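Local structure of alpha-L-rhamnosidase (Aspergillus terreus, 6GSZ) at residues 177-185 with 296-305. The protein binds calcium and probably hydrolyses terminal non-reducing alpha-L-rhamnose residues of alpha-L-rhamnosides. Sequence-based numbering, arbitrary orientation.
Sequences SYQYRHEYN and FPKERLASPD. With NAG (2-acetamido-2-deoxy-beta-D-glucopyranose), chain B.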
ATOM      1  N   SER A 177      -7.684   7.646  10.169  1.00 10.22           N
ATOM      2  CA  SER A 177      -7.618   8.333  11.441  1.00 10.49           C
ATOM      3  C   SER A 177      -9.007   8.960  11.600  1.00 10.32           C
ATOM      4  O   SER A 177      -9.205  10.146  11.385  1.00 11.26           O
ATOM      5  CB  SER A 177      -6.507   9.359  11.474  1.00 10.88           C
ATOM      6  OG  SER A 177      -5.234   8.722  11.389  1.00 11.56           O
ATOM      7  N   TYR A 178      -9.955   8.122  12.080  1.00 10.48           N
ATOM      8  CA  TYR A 178     -11.391   8.415  11.921  1.00 10.62           C
ATOM      9  C   TYR A 178     -11.818   9.697  12.633  1.00 11.26           C
ATOM     10  O   TYR A 178     -12.798  10.317  12.187  1.00 14.73           O
ATOM     11  CB  TYR A 178     -12.247   7.292  12.496  1.00 10.66           C
ATOM     12  CG  TYR A 178     -12.038   5.944  11.877  1.00  9.36           C
ATOM     13  CD1 TYR A 178     -12.386   5.678  10.561  1.00 10.05           C
ATOM     14  CD2 TYR A 178     -11.526   4.892  12.621  1.00  9.46           C
ATOM     15  CE1 TYR A 178     -12.293   4.401  10.031  1.00  9.55           C
ATOM     16  CE2 TYR A 178     -11.409   3.614  12.113  1.00  9.08           C
ATOM     17  CZ  TYR A 178     -11.776   3.354  10.802  1.00  9.51           C
ATOM     18  OH  TYR A 178     -11.675   2.066  10.324  1.00 10.63           O
ATOM     19  N   GLN A 179     -11.140  10.083  13.719  1.00 11.42           N
ATOM     20  CA  GLN A 179     -11.569  11.318  14.415  1.00 13.20           C
ATOM     21  C   GLN A 179     -11.307  12.577  13.579  1.00 13.07           C
ATOM     22  O   GLN A 179     -11.825  13.652  13.926  1.00 15.58           O
ATOM     23  CB  GLN A 179     -10.955  11.456  15.808  1.00 13.79           C
ATOM     24  CG  GLN A 179      -9.480  11.824  15.899  1.00 14.01           C
ATOM     25  CD  GLN A 179      -8.511  10.680  15.805  1.00 13.13           C
ATOM     26  OE1 GLN A 179      -8.628   9.756  14.952  1.00 13.19           O
ATOM     27  NE2 GLN A 179      -7.530  10.746  16.704  1.00 14.19           N
ATOM     28  N   TYR A 180     -10.430  12.467  12.568  1.00 11.74           N
ATOM     29  CA  TYR A 180     -10.104  13.555  11.646  1.00 12.04           C
ATOM     30  C   TYR A 180     -10.741  13.351  10.269  1.00 11.50           C
ATOM     31  O   TYR A 180     -11.234  14.310   9.675  1.00 15.77           O
ATOM     32  CB  TYR A 180      -8.593  13.683  11.495  1.00 12.28           C
ATOM     33  CG  TYR A 180      -7.876  13.944  12.783  1.00 12.54           C
ATOM     34  CD1 TYR A 180      -8.093  15.129  13.463  1.00 15.41           C
ATOM     35  CD2 TYR A 180      -6.990  13.026  13.322  1.00 14.00           C
ATOM     36  CE1 TYR A 180      -7.439  15.396  14.644  1.00 16.04           C
ATOM     37  CE2 TYR A 180      -6.372  13.268  14.540  1.00 13.66           C
ATOM     38  CZ  TYR A 180      -6.565  14.472  15.174  1.00 15.27           C
ATOM     39  OH  TYR A 180      -5.989  14.765  16.372  1.00 19.40           O
ATOM     40  N   ARG A 181     -10.714  12.122   9.776  1.00 11.12           N
ATOM     41  CA  ARG A 181     -11.091  11.829   8.381  1.00 10.99           C
ATOM     42  C   ARG A 181     -11.708  10.438   8.382  1.00 10.72           C
ATOM     43  O   ARG A 181     -11.105   9.513   8.923  1.00 11.96           O
ATOM     44  CB  ARG A 181      -9.865  11.908   7.471  1.00 11.40           C
ATOM     45  CG  ARG A 181     -10.163  11.743   5.984  1.00 12.35           C
ATOM     46  CD  ARG A 181      -8.913  11.857   5.145  1.00 11.44           C
ATOM     47  NE  ARG A 181      -8.043  10.704   5.356  1.00 11.26           N
ATOM     48  CZ  ARG A 181      -8.089   9.524   4.702  1.00 10.33           C
ATOM     49  NH1 ARG A 181      -8.794   9.392   3.562  1.00 11.53           N
ATOM     50  NH2 ARG A 181      -7.395   8.493   5.220  1.00 10.77           N
ATOM     51  N   HIS A 182     -12.893  10.349   7.784  1.00 10.00           N
ATOM     52  CA  HIS A 182     -13.616   9.075   7.800  1.00  9.96           C
ATOM     53  C   HIS A 182     -14.171   8.847   6.397  1.00  8.60           C
ATOM     54  O   HIS A 182     -14.988   9.636   5.912  1.00 10.94           O
ATOM     55  CB  HIS A 182     -14.702   9.118   8.862  1.00 10.75           C
ATOM     56  CG  HIS A 182     -15.391   7.838   9.198  1.00 10.11           C
ATOM     57  ND1 HIS A 182     -15.733   7.527  10.501  1.00 11.11           N
ATOM     58  CD2 HIS A 182     -15.784   6.812   8.417  1.00 10.78           C
ATOM     59  CE1 HIS A 182     -16.307   6.337  10.492  1.00 12.65           C
ATOM     60  NE2 HIS A 182     -16.405   5.891   9.239  1.00 11.27           N
ATOM     61  N   GLU A 183     -13.644   7.815   5.717  1.00  9.37           N
ATOM     62  CA  GLU A 183     -14.023   7.635   4.306  1.00 10.27           C
ATOM     63  C   GLU A 183     -15.427   7.057   4.206  1.00  9.98           C
ATOM     64  O   GLU A 183     -15.872   6.279   5.097  1.00 10.82           O
ATOM     65  CB  GLU A 183     -13.071   6.730   3.514  1.00 10.06           C
ATOM     66  CG  GLU A 183     -11.767   7.439   3.171  1.00 10.76           C
ATOM     67  CD  GLU A 183     -10.733   6.581   2.486  1.00 10.88           C
ATOM     68  OE1 GLU A 183     -11.083   5.515   1.938  1.00 12.04           O
ATOM     69  OE2 GLU A 183      -9.545   7.020   2.430  1.00 11.59           O
ATOM     70  N   TYR A 184     -16.159   7.470   3.172  1.00 10.48           N
ATOM     71  CA  TYR A 184     -17.424   6.857   2.812  1.00 10.22           C
ATOM     72  C   TYR A 184     -17.350   6.449   1.346  1.00  8.39           C
ATOM     73  O   TYR A 184     -16.546   7.013   0.560  1.00  9.74           O
ATOM     74  CB  TYR A 184     -18.653   7.761   3.029  1.00 10.40           C
ATOM     75  CG  TYR A 184     -18.714   8.875   2.020  1.00 11.34           C
ATOM     76  CD1 TYR A 184     -18.012  10.050   2.196  1.00 11.58           C
ATOM     77  CD2 TYR A 184     -19.514   8.747   0.911  1.00 11.66           C
ATOM     78  CE1 TYR A 184     -18.012  11.020   1.199  1.00 11.55           C
ATOM     79  CE2 TYR A 184     -19.532   9.713  -0.080  1.00 12.10           C
ATOM     80  CZ  TYR A 184     -18.793  10.861   0.077  1.00 13.43           C
ATOM     81  OH  TYR A 184     -18.849  11.796  -0.925  1.00 14.30           O
ATOM     82  N   ASN A 185     -18.124   5.462   0.950  1.00  9.79           N
ATOM     83  CA  ASN A 185     -18.106   4.875  -0.371  1.00  9.15           C
ATOM     84  C   ASN A 185     -19.354   5.208  -1.171  1.00  9.96           C
ATOM     85  O   ASN A 185     -20.422   5.406  -0.597  1.00 10.29           O
ATOM     86  CB  ASN A 185     -17.828   3.382  -0.343  1.00 10.18           C
ATOM     87  CG  ASN A 185     -16.593   3.075   0.474  1.00 10.77           C
ATOM     88  OD1 ASN A 185     -16.640   2.321   1.467  1.00 12.45           O
ATOM     89  ND2 ASN A 185     -15.479   3.695   0.109  1.00 11.98           N
ATOM     90  N   PHE A 296     -22.688  12.361  15.528  1.00 14.21           N
ATOM     91  CA  PHE A 296     -21.525  12.167  14.622  1.00 13.82           C
ATOM     92  C   PHE A 296     -21.302  13.407  13.764  1.00 14.94           C
ATOM     93  O   PHE A 296     -22.235  13.877  13.108  1.00 15.92           O
ATOM     94  CB  PHE A 296     -21.766  10.971  13.702  1.00 13.06           C
ATOM     95  CG  PHE A 296     -20.604  10.696  12.793  1.00 13.08           C
ATOM     96  CD1 PHE A 296     -19.570   9.905  13.248  1.00 15.03           C
ATOM     97  CD2 PHE A 296     -20.574  11.169  11.492  1.00 15.17           C
ATOM     98  CE1 PHE A 296     -18.509   9.591  12.435  1.00 18.13           C
ATOM     99  CE2 PHE A 296     -19.500  10.864  10.682  1.00 17.52           C
ATOM    100  CZ  PHE A 296     -18.474  10.092  11.159  1.00 18.25           C
ATOM    101  N   PRO A 297     -20.071  13.964  13.738  1.00 14.64           N
ATOM    102  CA  PRO A 297     -19.813  15.128  12.893  1.00 14.78           C
ATOM    103  C   PRO A 297     -19.508  14.798  11.431  1.00 13.52           C
ATOM    104  O   PRO A 297     -18.420  14.260  11.128  1.00 13.32           O
ATOM    105  CB  PRO A 297     -18.625  15.794  13.592  1.00 17.00           C
ATOM    106  CG  PRO A 297     -17.916  14.694  14.311  1.00 20.89           C
ATOM    107  CD  PRO A 297     -18.924  13.606  14.585  1.00 14.83           C
ATOM    108  N   LYS A 298     -20.455  15.129  10.544  1.00 14.20           N
ATOM    109  CA  LYS A 298     -20.345  14.812   9.090  1.00 13.75           C
ATOM    110  C   LYS A 298     -19.213  15.592   8.412  1.00 13.36           C
ATOM    111  O   LYS A 298     -18.934  15.310   7.258  1.00 15.17           O
ATOM    112  CB  LYS A 298     -21.673  15.099   8.379  1.00 13.99           C
ATOM    113  CG  LYS A 298     -22.790  14.121   8.716  1.00 16.01           C
ATOM    114  CD  LYS A 298     -23.981  14.299   7.818  1.00 21.40           C
ATOM    115  CE  LYS A 298     -25.071  13.300   8.060  1.00 19.77           C
ATOM    116  NZ  LYS A 298     -25.748  13.560   9.350  1.00 20.81           N
ATOM    117  N   GLU A 299     -18.558  16.515   9.138  1.00 13.88           N
ATOM    118  CA  GLU A 299     -17.428  17.282   8.584  1.00 14.13           C
ATOM    119  C   GLU A 299     -16.217  16.376   8.349  1.00 13.75           C
ATOM    120  O   GLU A 299     -15.361  16.741   7.557  1.00 15.49           O
ATOM    121  CB  GLU A 299     -17.052  18.458   9.506  1.00 18.29           C
ATOM    122  CG  GLU A 299     -18.101  19.557   9.487  1.00 24.23           C
ATOM    123  CD  GLU A 299     -19.341  19.343  10.353  1.00 28.79           C
ATOM    124  OE1 GLU A 299     -19.377  18.353  11.186  1.00 24.02           O
ATOM    125  OE2 GLU A 299     -20.286  20.173  10.205  1.00 34.95           O
ATOM    126  N   ARG A 300     -16.143  15.206   9.014  1.00 13.04           N
ATOM    127  CA  ARG A 300     -14.983  14.326   8.829  1.00 13.39           C
ATOM    128  C   ARG A 300     -15.127  13.440   7.588  1.00 11.62           C
ATOM    129  O   ARG A 300     -14.138  12.764   7.219  1.00 13.36           O
ATOM    130  CB  ARG A 300     -14.712  13.442  10.044  1.00 17.67           C
ATOM    131  CG  ARG A 300     -15.209  13.970  11.372  1.00 16.75           C
ATOM    132  CD  ARG A 300     -15.383  12.828  12.360  1.00 18.92           C
ATOM    133  NE  ARG A 300     -15.005  13.215  13.718  1.00 18.42           N
ATOM    134  CZ  ARG A 300     -15.276  12.525  14.806  1.00 18.33           C
ATOM    135  NH1 ARG A 300     -15.831  11.324  14.709  1.00 17.31           N
ATOM    136  NH2 ARG A 300     -15.023  13.019  16.012  1.00 22.67           N
ATOM    137  N   LEU A 301     -16.321  13.406   6.982  1.00 11.43           N
ATOM    138  CA  LEU A 301     -16.548  12.462   5.896  1.00 11.57           C
ATOM    139  C   LEU A 301     -15.762  12.871   4.637  1.00 12.64           C
ATOM    140  O   LEU A 301     -15.786  14.044   4.266  1.00 16.86           O
ATOM    141  CB  LEU A 301     -18.044  12.309   5.614  1.00 11.96           C
ATOM    142  CG  LEU A 301     -18.836  11.651   6.740  1.00 12.55           C
ATOM    143  CD1 LEU A 301     -20.308  11.885   6.557  1.00 13.08           C
ATOM    144  CD2 LEU A 301     -18.511  10.185   6.879  1.00 13.06           C
ATOM    145  N   ALA A 302     -15.102  11.877   4.027  1.00  9.82           N
ATOM    146  CA  ALA A 302     -14.257  12.130   2.875  1.00 10.00           C
ATOM    147  C   ALA A 302     -14.428  11.012   1.844  1.00 10.67           C
ATOM    148  O   ALA A 302     -14.569   9.836   2.172  1.00 12.06           O
ATOM    149  CB  ALA A 302     -12.801  12.194   3.283  1.00 12.65           C
ATOM    150  N   SER A 303     -14.274  11.378   0.557  1.00 10.78           N
ATOM    151  CA  SER A 303     -14.127  10.408  -0.508  1.00 10.41           C
ATOM    152  C   SER A 303     -12.740   9.770  -0.412  1.00 10.11           C
ATOM    153  O   SER A 303     -11.769  10.448  -0.069  1.00 11.57           O
ATOM    154  CB  SER A 303     -14.253  11.094  -1.853  1.00 11.54           C
ATOM    155  OG  SER A 303     -15.547  11.653  -2.000  1.00 15.25           O
ATOM    156  N   PRO A 304     -12.588   8.496  -0.775  1.00  9.68           N
ATOM    157  CA  PRO A 304     -11.264   7.896  -0.940  1.00 10.04           C
ATOM    158  C   PRO A 304     -10.427   8.631  -1.985  1.00 10.51           C
ATOM    159  O   PRO A 304     -10.981   9.069  -3.007  1.00 12.53           O
ATOM    160  CB  PRO A 304     -11.551   6.483  -1.396  1.00 10.95           C
ATOM    161  CG  PRO A 304     -12.937   6.189  -0.906  1.00 12.27           C
ATOM    162  CD  PRO A 304     -13.658   7.511  -1.014  1.00 11.30           C
ATOM    163  N   ASP A 305      -9.113   8.664  -1.753  1.00  9.54           N
ATOM    164  CA  ASP A 305      -8.156   9.123  -2.753  1.00  9.29           C
ATOM    165  C   ASP A 305      -7.669   7.972  -3.604  1.00 10.24           C
ATOM    166  O   ASP A 305      -7.132   8.236  -4.710  1.00 12.27           O
ATOM    167  CB  ASP A 305      -6.999   9.823  -2.075  1.00  9.97           C
ATOM    168  CG  ASP A 305      -7.429  11.048  -1.294  1.00 11.85           C
ATOM    169  OD1 ASP A 305      -7.956  11.984  -1.920  1.00 14.13           O
ATOM    170  OD2 ASP A 305      -7.317  11.037  -0.039  1.00 14.29           O
TER
HETATM  171  C1  NAG B   1      -5.143  15.067  20.817  1.00 19.14           C
HETATM  172  C2  NAG B   1      -6.412  14.201  20.756  1.00 17.64           C
HETATM  173  C3  NAG B   1      -7.000  14.019  22.135  1.00 22.59           C
HETATM  174  C4  NAG B   1      -5.987  13.459  23.105  1.00 23.33           C
HETATM  175  C5  NAG B   1      -4.752  14.361  23.083  1.00 21.96           C
HETATM  176  C6  NAG B   1      -3.641  13.752  23.926  1.00 26.90           C
HETATM  177  C7  NAG B   1      -7.959  14.080  18.845  1.00 18.93           C
HETATM  178  C8  NAG B   1      -8.955  14.862  18.026  1.00 20.47           C
HETATM  179  N2  NAG B   1      -7.403  14.762  19.881  1.00 18.36           N
HETATM  180  O3  NAG B   1      -8.109  13.136  22.040  1.00 23.93           O
HETATM  181  O4  NAG B   1      -6.605  13.479  24.387  1.00 27.76           O
HETATM  182  O5  NAG B   1      -4.263  14.419  21.731  1.00 21.30           O
HETATM  183  O6  NAG B   1      -3.421  12.353  23.549  1.00 31.21           O
HETATM  184  O7  NAG B   1      -7.646  12.909  18.581  1.00 20.79           O
HETATM  185  O   HOH W   1     -15.247   9.221  12.661  1.00 15.35           O
HETATM  186  O   HOH W   2     -12.164  14.899  16.404  1.00 44.03           O
HETATM  187  O   HOH W   3      -9.575  11.287   1.499  1.00 12.80           O
HETATM  188  O   HOH W   4      -8.316   6.547  -0.024  1.00 11.92           O
HETATM  189  O   HOH W   5     -17.005  13.697  -0.926  1.00 15.76           O
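His182 and Glu183 run parallel to Leu301 and Ala302, joined by three backbone hydrogen bonds: His182 N to Arg300 O (2.8 Å), Ala302 N to His182 O, and Tyr184 N to Ala302 O. Ahead of this ladder, Arg300 lies along the 178-180 turn, its guanidinium sandwiched between Pro297 CG and Gln179 CA on opposite faces. A water fixes the NH1 end, accepting from Arg300 NH1 (3.0 Å), donating to Tyr178 O and bonding to His182 ND1 in the plane of the imidazole. Phe296 turns an edge toward this ring in an offset edge-to-face pair, CZ nearest His182 ND1, planes at 85° and centroids 5.6 Å apart; Tyr178 CD1 sits over the centre of the other side, and His182 NE2 hydrogen-bonds to Ala153 O. On the side of the sheet carrying Glu183 and Ala302, Arg181 CG rests on Ala302 CB at 3.8 Å. The chain then bends at chi3 (70°), bringing NH1 to the anti lone pair of Glu183 OE2 in a 2.7 Å salt bridge. Glu183, extended beyond CG, lays its carboxylate against Pro304, OE1 being 3.5 Å from Pro304 CG. A water accepts from Arg181 NH1 and lies within hydrogen-bonding distance of Asp305 OD2 and Ser303 O. Gln179 NE2 donates almost straight (173°) to NAG O7, 2.9 Å away, and Tyr180 OH lies close to the same acetamide. Two parallel beta bridges add short strand 301-302 to the edge of the N-terminal domain's mixed beta-sheet beside strand 182-188; Arg181, just before 182-188, and Asp305, after 301-302, salt-bridge to Asp497 and Lys496 of helix 488-503.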